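Local coordinates for phosphoribosylformylglycinamidine synthase 2 (Thermus thermophilus, PDB 3VIU), which belongs to the AIR synthase related (PurM-like) family, carrying two pairs of N- and C-terminal domains, and binds ADP and a magnesium ion at separate sites, at residues Gly66-Val71 with Gly256-Gly261; Asp109-Gly114 with Leu240-Thr245; Glu183-Arg188 with Ala248-Leu253. All coordinates share one frame; numbering follows the deposited sequence.

Interaction 1 of 3, residues Gly66-Val71 with Gly256-Gly261. With ADP (adenosine-5'-diphosphate), chain B.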
loop_
_atom_site.group_PDB
_atom_site.type_symbol
_atom_site.label_atom_id
_atom_site.label_comp_id
_atom_site.label_asym_id
_atom_site.label_seq_id
_atom_site.Cartn_x
_atom_site.Cartn_y
_atom_site.Cartn_z
ATOM N N GLY A 66 -0.988 13.352 8.754
ATOM C CA GLY A 66 -1.045 14.800 8.781
ATOM C C GLY A 66 -0.218 15.381 7.651
ATOM O O GLY A 66 -0.581 16.384 7.039
ATOM N N GLU A 67 0.905 14.734 7.372
ATOM C CA GLU A 67 1.792 15.168 6.307
ATOM C C GLU A 67 1.633 14.269 5.089
ATOM O O GLU A 67 0.984 13.227 5.162
ATOM C CB GLU A 67 3.231 15.151 6.804
ATOM C CG GLU A 67 3.486 16.182 7.877
ATOM C CD GLU A 67 3.039 17.566 7.437
ATOM O OE1 GLU A 67 3.340 17.939 6.281
ATOM O OE2 GLU A 67 2.394 18.281 8.238
ATOM N N ASN A 68 2.229 14.671 3.974
ATOM C CA ASN A 68 2.128 13.906 2.735
ATOM C C ASN A 68 2.517 12.431 2.827
ATOM O O ASN A 68 2.199 11.651 1.932
ATOM C CB ASN A 68 2.945 14.592 1.642
ATOM C CG ASN A 68 2.342 15.914 1.211
ATOM O OD1 ASN A 68 2.990 16.706 0.528
ATOM N ND2 ASN A 68 1.094 16.160 1.602
ATOM N N ALA A 69 3.212 12.050 3.894
ATOM C CA ALA A 69 3.604 10.660 4.082
ATOM C C ALA A 69 4.059 10.418 5.511
ATOM O O ALA A 69 4.317 11.369 6.257
ATOM C CB ALA A 69 4.712 10.280 3.111
ATOM N N GLY A 70 4.139 9.140 5.886
ATOM C CA GLY A 70 4.586 8.767 7.213
ATOM C C GLY A 70 6.084 8.520 7.178
ATOM O O GLY A 70 6.619 8.054 6.174
ATOM N N VAL A 71 6.771 8.845 8.266
ATOM C CA VAL A 71 8.210 8.659 8.330
ATOM C C VAL A 71 8.595 7.983 9.627
ATOM O O VAL A 71 8.113 8.350 10.693
ATOM C CB VAL A 71 8.959 10.010 8.261
ATOM C CG1 VAL A 71 10.459 9.764 8.037
ATOM C CG2 VAL A 71 8.368 10.879 7.162
ATOM N N GLY A 256 9.172 24.311 3.426
ATOM C CA GLY A 256 7.951 23.594 3.120
ATOM C C GLY A 256 7.878 23.205 1.656
ATOM O O GLY A 256 8.266 23.980 0.777
ATOM N N VAL A 257 7.384 21.998 1.394
ATOM C CA VAL A 257 7.247 21.491 0.038
ATOM C C VAL A 257 5.918 20.766 -0.078
ATOM O O VAL A 257 5.564 19.955 0.779
ATOM C CB VAL A 257 8.364 20.497 -0.313
ATOM C CG1 VAL A 257 8.227 20.074 -1.760
ATOM C CG2 VAL A 257 9.725 21.116 -0.057
ATOM N N GLN A 258 5.182 21.063 -1.141
ATOM C CA GLN A 258 3.885 20.451 -1.373
ATOM C C GLN A 258 3.764 19.979 -2.805
ATOM O O GLN A 258 4.169 20.675 -3.737
ATOM C CB GLN A 258 2.762 21.453 -1.094
ATOM C CG GLN A 258 2.086 21.270 0.235
ATOM C CD GLN A 258 1.562 19.863 0.411
ATOM O OE1 GLN A 258 0.713 19.403 -0.350
ATOM N NE2 GLN A 258 2.073 19.167 1.410
ATOM N N ASP A 259 3.217 18.786 -2.985
ATOM C CA ASP A 259 3.016 18.275 -4.325
ATOM C C ASP A 259 1.599 18.653 -4.688
ATOM O O ASP A 259 0.765 18.911 -3.818
ATOM C CB ASP A 259 3.175 16.753 -4.381
ATOM C CG ASP A 259 2.315 16.040 -3.360
ATOM O OD1 ASP A 259 2.568 16.220 -2.148
ATOM O OD2 ASP A 259 1.390 15.304 -3.766
HETATM N N MSE A 260 1.331 18.699 -5.980
HETATM C CA MSE A 260 0.003 19.035 -6.433
HETATM C C MSE A 260 -0.647 17.786 -6.993
HETATM O O MSE A 260 -0.082 17.099 -7.843
HETATM C CB MSE A 260 0.083 20.147 -7.474
HETATM C CG MSE A 260 0.649 21.422 -6.879
HETATM SE SE MSE A 260 0.624 22.904 -8.081
HETATM C CE MSE A 260 -1.175 22.711 -8.727
ATOM N N GLY A 261 -1.826 17.475 -6.476
ATOM C CA GLY A 261 -2.536 16.303 -6.934
ATOM C C GLY A 261 -3.986 16.660 -7.118
ATOM O O GLY A 261 -4.319 17.589 -7.852
HETATM P PB ADP B . -2.668 13.222 -1.017
HETATM O O1B ADP B . -3.933 13.750 -1.600
HETATM O O2B ADP B . -2.361 11.770 -1.641
HETATM O O3B ADP B . -1.420 14.297 -1.381
HETATM P PA ADP B . -4.343 12.908 1.114
HETATM O O1A ADP B . -4.959 14.247 1.322
HETATM O O2A ADP B . -5.212 12.098 0.012
HETATM O O3A ADP B . -2.789 13.092 0.613
HETATM O "O5'" ADP B . -4.338 12.017 2.484
HETATM C "C5'" ADP B . -4.809 12.820 3.584
HETATM C "C4'" ADP B . -3.944 12.661 4.868
HETATM O "O4'" ADP B . -4.585 11.755 5.823
HETATM C "C3'" ADP B . -2.531 12.072 4.622
HETATM O "O3'" ADP B . -1.607 12.630 5.565
HETATM C "C2'" ADP B . -2.740 10.570 4.815
HETATM O "O2'" ADP B . -1.529 9.894 5.166
HETATM C "C1'" ADP B . -3.809 10.509 5.909
HETATM N N9 ADP B . -4.682 9.338 5.747
HETATM C C8 ADP B . -5.689 9.194 4.833
HETATM N N7 ADP B . -6.264 8.034 4.966
HETATM C C5 ADP B . -5.670 7.354 5.968
HETATM C C6 ADP B . -5.852 6.077 6.561
HETATM N N6 ADP B . -6.838 5.224 6.102
HETATM N N1 ADP B . -5.045 5.715 7.582
HETATM C C2 ADP B . -4.082 6.528 8.043
HETATM N N3 ADP B . -3.879 7.736 7.513
HETATM C C4 ADP B . -4.639 8.183 6.489
#
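In the wall of the ADP pocket, N68 from the turn before strand 70-75 meets Q258 and D259 on strand 254-259. The side chain of N68 points across the gap, its CG beside its own backbone N (chi1 -69°), and its short, flat amide comes between the two partners. N68 CG is 3.3 Å from Q258 NE2 and 3.4 Å from D259 OD1. The amides of N68 and Q258 are steeply inclined to each other, with 66° between their planes, while the carboxylate of D259 stands almost perpendicular to the N68 amide. Q258 reaches the meeting point because its chain bends at chi2 (-55°), bringing NE2 toward N68. Asparagine suits this buried place, since an uncharged amide can serve as donor or acceptor, though which of its atoms faces which partner is not settled.

D259 turns its other oxygen to the nucleotide: its OD2 lies 3.8 Å from ADP O3B. At the sugar end the backbone does the work, as ADP O3' donates to E67 O at 2.7 Å and accepts a weak hydrogen bond from G66 N at 3.3 Å. The positive phi of G66 would drive a side chain into the preceding carbonyl, which explains the glycine. E67 leaves its carboxylate for a salt bridge with R190 and a bond from S189 N. Further hydrogen bonds to ADP come from K83, D485 and G522. This part of the pocket lies between elements of the N- and C-terminal AIR-synthase-related domains, consistent with a PurM-like fold.

Interaction 2 of 3, residues Asp109-Gly114 with Leu240-Thr245. With ADP (adenosine-5'-diphosphate), chain B.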
loop_
_atom_site.group_PDB
_atom_site.type_symbol
_atom_site.label_atom_id
_atom_site.label_comp_id
_atom_site.label_asym_id
_atom_site.label_seq_id
_atom_site.Cartn_x
_atom_site.Cartn_y
_atom_site.Cartn_z
ATOM N N ASP A 109 4.475 12.473 -3.294
ATOM C CA ASP A 109 4.181 12.567 -1.867
ATOM C C ASP A 109 5.416 12.205 -1.051
ATOM O O ASP A 109 5.697 12.817 -0.027
ATOM C CB ASP A 109 3.050 11.618 -1.463
ATOM C CG ASP A 109 1.693 12.090 -1.928
ATOM O OD1 ASP A 109 1.427 13.307 -1.855
ATOM O OD2 ASP A 109 0.885 11.238 -2.350
ATOM N N ILE A 110 6.141 11.193 -1.508
ATOM C CA ILE A 110 7.341 10.740 -0.826
ATOM C C ILE A 110 8.466 11.760 -0.998
ATOM O O ILE A 110 9.224 12.019 -0.067
ATOM C CB ILE A 110 7.785 9.375 -1.378
ATOM C CG1 ILE A 110 6.662 8.348 -1.172
ATOM C CG2 ILE A 110 9.097 8.951 -0.747
ATOM C CD1 ILE A 110 6.087 8.321 0.217
HETATM N N MSE A 111 8.569 12.339 -2.191
HETATM C CA MSE A 111 9.590 13.346 -2.473
HETATM C C MSE A 111 9.400 14.585 -1.620
HETATM O O MSE A 111 10.373 15.190 -1.172
HETATM C CB MSE A 111 9.520 13.830 -3.915
HETATM C CG MSE A 111 9.904 12.871 -4.999
HETATM SE SE MSE A 111 9.555 13.814 -6.665
HETATM C CE MSE A 111 8.239 12.623 -7.437
ATOM N N SER A 112 8.145 14.987 -1.431
ATOM C CA SER A 112 7.872 16.194 -0.669
ATOM C C SER A 112 8.406 16.116 0.753
ATOM O O SER A 112 8.648 17.147 1.373
ATOM C CB SER A 112 6.375 16.524 -0.683
ATOM O OG SER A 112 5.632 15.632 0.115
HETATM N N MSE A 113 8.605 14.900 1.263
HETATM C CA MSE A 113 9.154 14.717 2.610
HETATM C C MSE A 113 10.680 14.857 2.559
HETATM O O MSE A 113 11.351 14.835 3.594
HETATM C CB MSE A 113 8.820 13.330 3.163
HETATM C CG MSE A 113 7.352 13.012 3.277
HETATM SE SE MSE A 113 6.307 14.350 4.211
HETATM C CE MSE A 113 7.052 14.185 5.991
ATOM N N GLY A 114 11.217 14.985 1.348
ATOM C CA GLY A 114 12.651 15.109 1.169
ATOM C C GLY A 114 13.309 13.746 1.129
ATOM O O GLY A 114 14.524 13.616 1.308
ATOM N N LEU A 240 13.584 14.805 -13.451
ATOM C CA LEU A 240 14.167 16.133 -13.271
ATOM C C LEU A 240 13.567 16.816 -12.046
ATOM O O LEU A 240 14.281 17.413 -11.234
ATOM C CB LEU A 240 13.916 16.982 -14.525
ATOM C CG LEU A 240 15.033 17.054 -15.579
ATOM C CD1 LEU A 240 15.842 15.766 -15.607
ATOM C CD2 LEU A 240 14.424 17.363 -16.952
ATOM N N LEU A 241 12.249 16.708 -11.919
ATOM C CA LEU A 241 11.527 17.314 -10.807
ATOM C C LEU A 241 12.006 16.746 -9.483
ATOM O O LEU A 241 12.268 17.482 -8.535
ATOM C CB LEU A 241 10.030 17.052 -10.947
ATOM C CG LEU A 241 9.054 18.190 -10.659
ATOM C CD1 LEU A 241 7.704 17.576 -10.301
ATOM C CD2 LEU A 241 9.551 19.057 -9.523
HETATM N N MSE A 242 12.109 15.426 -9.437
HETATM C CA MSE A 242 12.553 14.710 -8.254
HETATM C C MSE A 242 13.958 15.129 -7.789
HETATM O O MSE A 242 14.159 15.442 -6.612
HETATM C CB MSE A 242 12.511 13.206 -8.536
HETATM C CG MSE A 242 12.996 12.312 -7.397
HETATM SE SE MSE A 242 12.816 10.413 -7.838
HETATM C CE MSE A 242 14.522 10.115 -8.709
ATOM N N GLU A 243 14.927 15.133 -8.704
ATOM C CA GLU A 243 16.297 15.514 -8.353
ATOM C C GLU A 243 16.384 16.922 -7.775
ATOM O O GLU A 243 17.036 17.149 -6.756
ATOM C CB GLU A 243 17.216 15.432 -9.573
ATOM C CG GLU A 243 17.414 14.035 -10.123
ATOM C CD GLU A 243 17.865 13.045 -9.068
ATOM O OE1 GLU A 243 18.517 13.474 -8.091
ATOM O OE2 GLU A 243 17.577 11.838 -9.225
ATOM N N ALA A 244 15.723 17.866 -8.432
ATOM C CA ALA A 244 15.738 19.253 -7.993
ATOM C C ALA A 244 15.147 19.410 -6.602
ATOM O O ALA A 244 15.749 20.045 -5.728
ATOM C CB ALA A 244 14.970 20.117 -8.982
ATOM N N THR A 245 13.966 18.836 -6.400
ATOM C CA THR A 245 13.303 18.934 -5.109
ATOM C C THR A 245 14.174 18.316 -4.030
ATOM O O THR A 245 14.387 18.919 -2.977
ATOM C CB THR A 245 11.929 18.228 -5.135
ATOM O OG1 THR A 245 11.098 18.855 -6.123
ATOM C CG2 THR A 245 11.242 18.316 -3.757
HETATM P PB ADP B . -2.668 13.222 -1.017
HETATM O O1B ADP B . -3.933 13.750 -1.600
HETATM O O2B ADP B . -2.361 11.770 -1.641
HETATM O O3B ADP B . -1.420 14.297 -1.381
HETATM P PA ADP B . -4.343 12.908 1.114
HETATM O O1A ADP B . -4.959 14.247 1.322
HETATM O O2A ADP B . -5.212 12.098 0.012
HETATM O O3A ADP B . -2.789 13.092 0.613
HETATM O "O5'" ADP B . -4.338 12.017 2.484
HETATM C "C5'" ADP B . -4.809 12.820 3.584
HETATM C "C4'" ADP B . -3.944 12.661 4.868
HETATM O "O4'" ADP B . -4.585 11.755 5.823
HETATM C "C3'" ADP B . -2.531 12.072 4.622
HETATM O "O3'" ADP B . -1.607 12.630 5.565
HETATM C "C2'" ADP B . -2.740 10.570 4.815
HETATM O "O2'" ADP B . -1.529 9.894 5.166
HETATM C "C1'" ADP B . -3.809 10.509 5.909
HETATM N N9 ADP B . -4.682 9.338 5.747
HETATM C C8 ADP B . -5.689 9.194 4.833
HETATM N N7 ADP B . -6.264 8.034 4.966
HETATM C C5 ADP B . -5.670 7.354 5.968
HETATM C C6 ADP B . -5.852 6.077 6.561
HETATM N N6 ADP B . -6.838 5.224 6.102
HETATM N N1 ADP B . -5.045 5.715 7.582
HETATM C C2 ADP B . -4.082 6.528 8.043
HETATM N N3 ADP B . -3.879 7.736 7.513
HETATM C C4 ADP B . -4.639 8.183 6.489
#
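Between M111 and M242, both selenomethionines, no ring or amide intervenes; two flat groups belong to the surroundings of this contact. The peptide carbonyl of L241 has its oxygen approached from opposite faces of its plane by T245 OG1, at 3.0 Å, and by T245 N. The hydroxyl sits 36° out of the carbonyl plane. This bond satisfies the polar end of a buried threonine inside its own helix, and methyl CG2 is presented to M111 O at 4.1 Å. The carboxylate of D109 faces the nucleotide instead of the second helix: its OD1 is 3.1 Å from ADP O3B and its OD2 is 3.4 Å from ADP O2B.

The join itself is apolar. M111 SE rests against the root of M242, 3.5 Å from M242 CA and 3.6 Å from M242 CB, and the two side chains cross at about a right angle. M111 is straight to its selenium (chi2 176°) and bends only beyond it, which carries the selenium, sulfur in the natural methionine, onto the helix surface. M242 starts with CG anti to its backbone N and leads its end away toward R116 and P117. Long, flexible, apolar side chains can pack between two helices that meet mainly through them, and M308 of strand 307-312 adds to the packing.

Helix 95-112 closes at G114, where G114 N bonds M111 O at 2.7 Å, one of two bonds back into the last turn; the positive phi there favours glycine. A helix ending in a Schellman motif, set against helix 235-250, joins the N- and C-terminal halves of a PurM-like unit.

Interaction 3 of 3, residues Glu183-Arg188 with Ala248-Leu253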
loop_
_atom_site.group_PDB
_atom_site.type_symbol
_atom_site.label_atom_id
_atom_site.label_comp_id
_atom_site.label_asym_id
_atom_site.label_seq_id
_atom_site.Cartn_x
_atom_site.Cartn_y
_atom_site.Cartn_z
ATOM N N GLU A 183 17.641 11.865 8.532
ATOM C CA GLU A 183 16.689 12.433 9.479
ATOM C C GLU A 183 16.795 13.960 9.529
ATOM O O GLU A 183 15.791 14.677 9.479
ATOM C CB GLU A 183 16.929 11.834 10.869
ATOM C CG GLU A 183 15.713 11.864 11.777
ATOM C CD GLU A 183 15.926 11.089 13.065
ATOM O OE1 GLU A 183 16.464 9.961 12.995
ATOM O OE2 GLU A 183 15.548 11.601 14.142
ATOM N N GLU A 184 18.028 14.438 9.616
ATOM C CA GLU A 184 18.332 15.863 9.680
ATOM C C GLU A 184 17.634 16.694 8.601
ATOM O O GLU A 184 17.499 17.908 8.743
ATOM C CB GLU A 184 19.843 16.045 9.558
ATOM C CG GLU A 184 20.400 15.501 8.243
ATOM C CD GLU A 184 21.910 15.379 8.239
ATOM O OE1 GLU A 184 22.591 16.373 8.576
ATOM O OE2 GLU A 184 22.415 14.286 7.894
ATOM N N HIS A 185 17.191 16.039 7.530
ATOM C CA HIS A 185 16.536 16.720 6.414
ATOM C C HIS A 185 15.028 16.554 6.375
ATOM O O HIS A 185 14.394 16.929 5.388
ATOM C CB HIS A 185 17.096 16.208 5.088
ATOM C CG HIS A 185 18.561 16.443 4.917
ATOM N ND1 HIS A 185 19.336 15.698 4.054
ATOM C CD2 HIS A 185 19.392 17.351 5.482
ATOM C CE1 HIS A 185 20.581 16.136 4.096
ATOM N NE2 HIS A 185 20.642 17.139 4.954
ATOM N N LEU A 186 14.446 15.994 7.428
ATOM C CA LEU A 186 13.005 15.784 7.440
ATOM C C LEU A 186 12.191 17.068 7.289
ATOM O O LEU A 186 12.125 17.887 8.208
ATOM C CB LEU A 186 12.591 15.052 8.716
ATOM C CG LEU A 186 11.095 14.772 8.895
ATOM C CD1 LEU A 186 10.462 14.351 7.582
ATOM C CD2 LEU A 186 10.923 13.687 9.946
ATOM N N LYS A 187 11.569 17.231 6.122
ATOM C CA LYS A 187 10.751 18.409 5.844
ATOM C C LYS A 187 9.269 18.057 5.690
ATOM O O LYS A 187 8.913 16.920 5.379
ATOM C CB LYS A 187 11.244 19.124 4.580
ATOM C CG LYS A 187 11.023 18.356 3.283
ATOM C CD LYS A 187 11.561 19.136 2.084
ATOM C CE LYS A 187 11.510 18.308 0.797
ATOM N NZ LYS A 187 12.194 18.991 -0.339
ATOM N N ARG A 188 8.413 19.049 5.907
ATOM C CA ARG A 188 6.968 18.869 5.808
ATOM C C ARG A 188 6.326 19.956 4.940
ATOM O O ARG A 188 6.962 20.513 4.045
ATOM C CB ARG A 188 6.340 18.879 7.211
ATOM C CG ARG A 188 6.675 20.116 8.044
ATOM C CD ARG A 188 8.124 20.100 8.519
ATOM N NE ARG A 188 8.643 21.442 8.772
ATOM C CZ ARG A 188 8.234 22.243 9.754
ATOM N NH1 ARG A 188 7.289 21.841 10.595
ATOM N NH2 ARG A 188 8.773 23.449 9.894
ATOM N N ALA A 248 17.248 20.477 -3.528
ATOM C CA ALA A 248 16.801 21.678 -2.849
ATOM C C ALA A 248 16.669 21.426 -1.340
ATOM O O ALA A 248 17.166 22.206 -0.529
ATOM C CB ALA A 248 15.460 22.142 -3.433
ATOM N N ILE A 249 16.009 20.340 -0.958
ATOM C CA ILE A 249 15.854 20.071 0.461
ATOM C C ILE A 249 17.145 19.596 1.103
ATOM O O ILE A 249 17.437 19.949 2.249
ATOM C CB ILE A 249 14.795 19.015 0.749
ATOM C CG1 ILE A 249 14.845 18.672 2.240
ATOM C CG2 ILE A 249 15.019 17.799 -0.128
ATOM C CD1 ILE A 249 14.134 17.414 2.638
ATOM N N GLU A 250 17.910 18.783 0.380
ATOM C CA GLU A 250 19.167 18.289 0.922
ATOM C C GLU A 250 20.117 19.443 1.203
ATOM O O GLU A 250 21.045 19.309 1.997
ATOM C CB GLU A 250 19.800 17.281 -0.031
ATOM C CG GLU A 250 19.150 15.919 0.071
ATOM C CD GLU A 250 19.652 14.941 -0.963
ATOM O OE1 GLU A 250 20.880 14.711 -1.037
ATOM O OE2 GLU A 250 18.809 14.393 -1.698
ATOM N N LEU A 251 19.867 20.580 0.557
ATOM C CA LEU A 251 20.680 21.770 0.762
ATOM C C LEU A 251 20.018 22.657 1.801
ATOM O O LEU A 251 20.498 23.751 2.087
ATOM C CB LEU A 251 20.849 22.551 -0.535
ATOM C CG LEU A 251 21.678 21.849 -1.611
ATOM C CD1 LEU A 251 21.911 22.797 -2.777
ATOM C CD2 LEU A 251 23.004 21.390 -1.018
ATOM N N ASP A 252 18.910 22.181 2.359
ATOM C CA ASP A 252 18.183 22.929 3.379
ATOM C C ASP A 252 17.820 24.326 2.881
ATOM O O ASP A 252 18.062 25.328 3.563
ATOM C CB ASP A 252 19.037 23.038 4.646
ATOM C CG ASP A 252 18.294 23.680 5.795
ATOM O OD1 ASP A 252 17.342 23.054 6.313
ATOM O OD2 ASP A 252 18.662 24.815 6.177
ATOM N N LEU A 253 17.232 24.387 1.691
ATOM C CA LEU A 253 16.844 25.660 1.101
ATOM C C LEU A 253 15.351 25.946 1.254
ATOM O O LEU A 253 14.888 27.057 0.974
ATOM C CB LEU A 253 17.209 25.664 -0.380
ATOM C CG LEU A 253 18.683 25.391 -0.668
ATOM C CD1 LEU A 253 18.905 25.286 -2.168
ATOM C CD2 LEU A 253 19.526 26.505 -0.070
#
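H185 and E250 meet through a CH-pi contact: E250 CA lies 4.2 Å from the centroid of the imidazole, over its face. The ring is swung there by chi1 of -61°, which sets CG beside the backbone N, and E184 CG lies over the opposite face, offset toward the rim. E250 runs out extended, its CG 4.0 Å from H185 ND1, with its carboxylate only 19° from parallel to the ring. A flat imidazole suits this partly exposed place because its face can lie against the CA of E250.

K187 takes the crowded position between backbone N and carbonyl carbon (chi1 69°), then stays extended to NZ, and its methylenes run alongside I249. The aliphatic part of a lysine can pack in this way on a branched apolar residue such as isoleucine. I249 sends CG1 anti to its backbone N, directing its longer branch toward H185 and K187. The exact placing of I249 CD1 and of K187 NZ is doubtful.

Helix 235-250 finishes beneath these contacts: D252 N bonds I249 O at 2.7 Å and L253 N bonds A248 O, with D252 at positive phi, the Schellman motif of a helix C-terminus.

The three contacts cluster on one side of the chain's centre, with interactions 1 and 2 centred about 10 Å apart, 2 and 3 about 11 Å, and 1 and 3 about 13 Å. Interactions 1 and 2 both border ADP, and their acidic side chains come together beside the diphosphate, where D259 OD2 is 2.8 Å from D109 OD1. Interaction 3 stands farther back, the side chain of K187 being about 14 Å from ADP. It shares helix 235-250 with interaction 2, and strand 254-259 of interaction 1 follows that helix after a short turn. The probable hydrogen bond from V257 N to R188 O, 3.1 Å long, ties residues 183-188 to that strand.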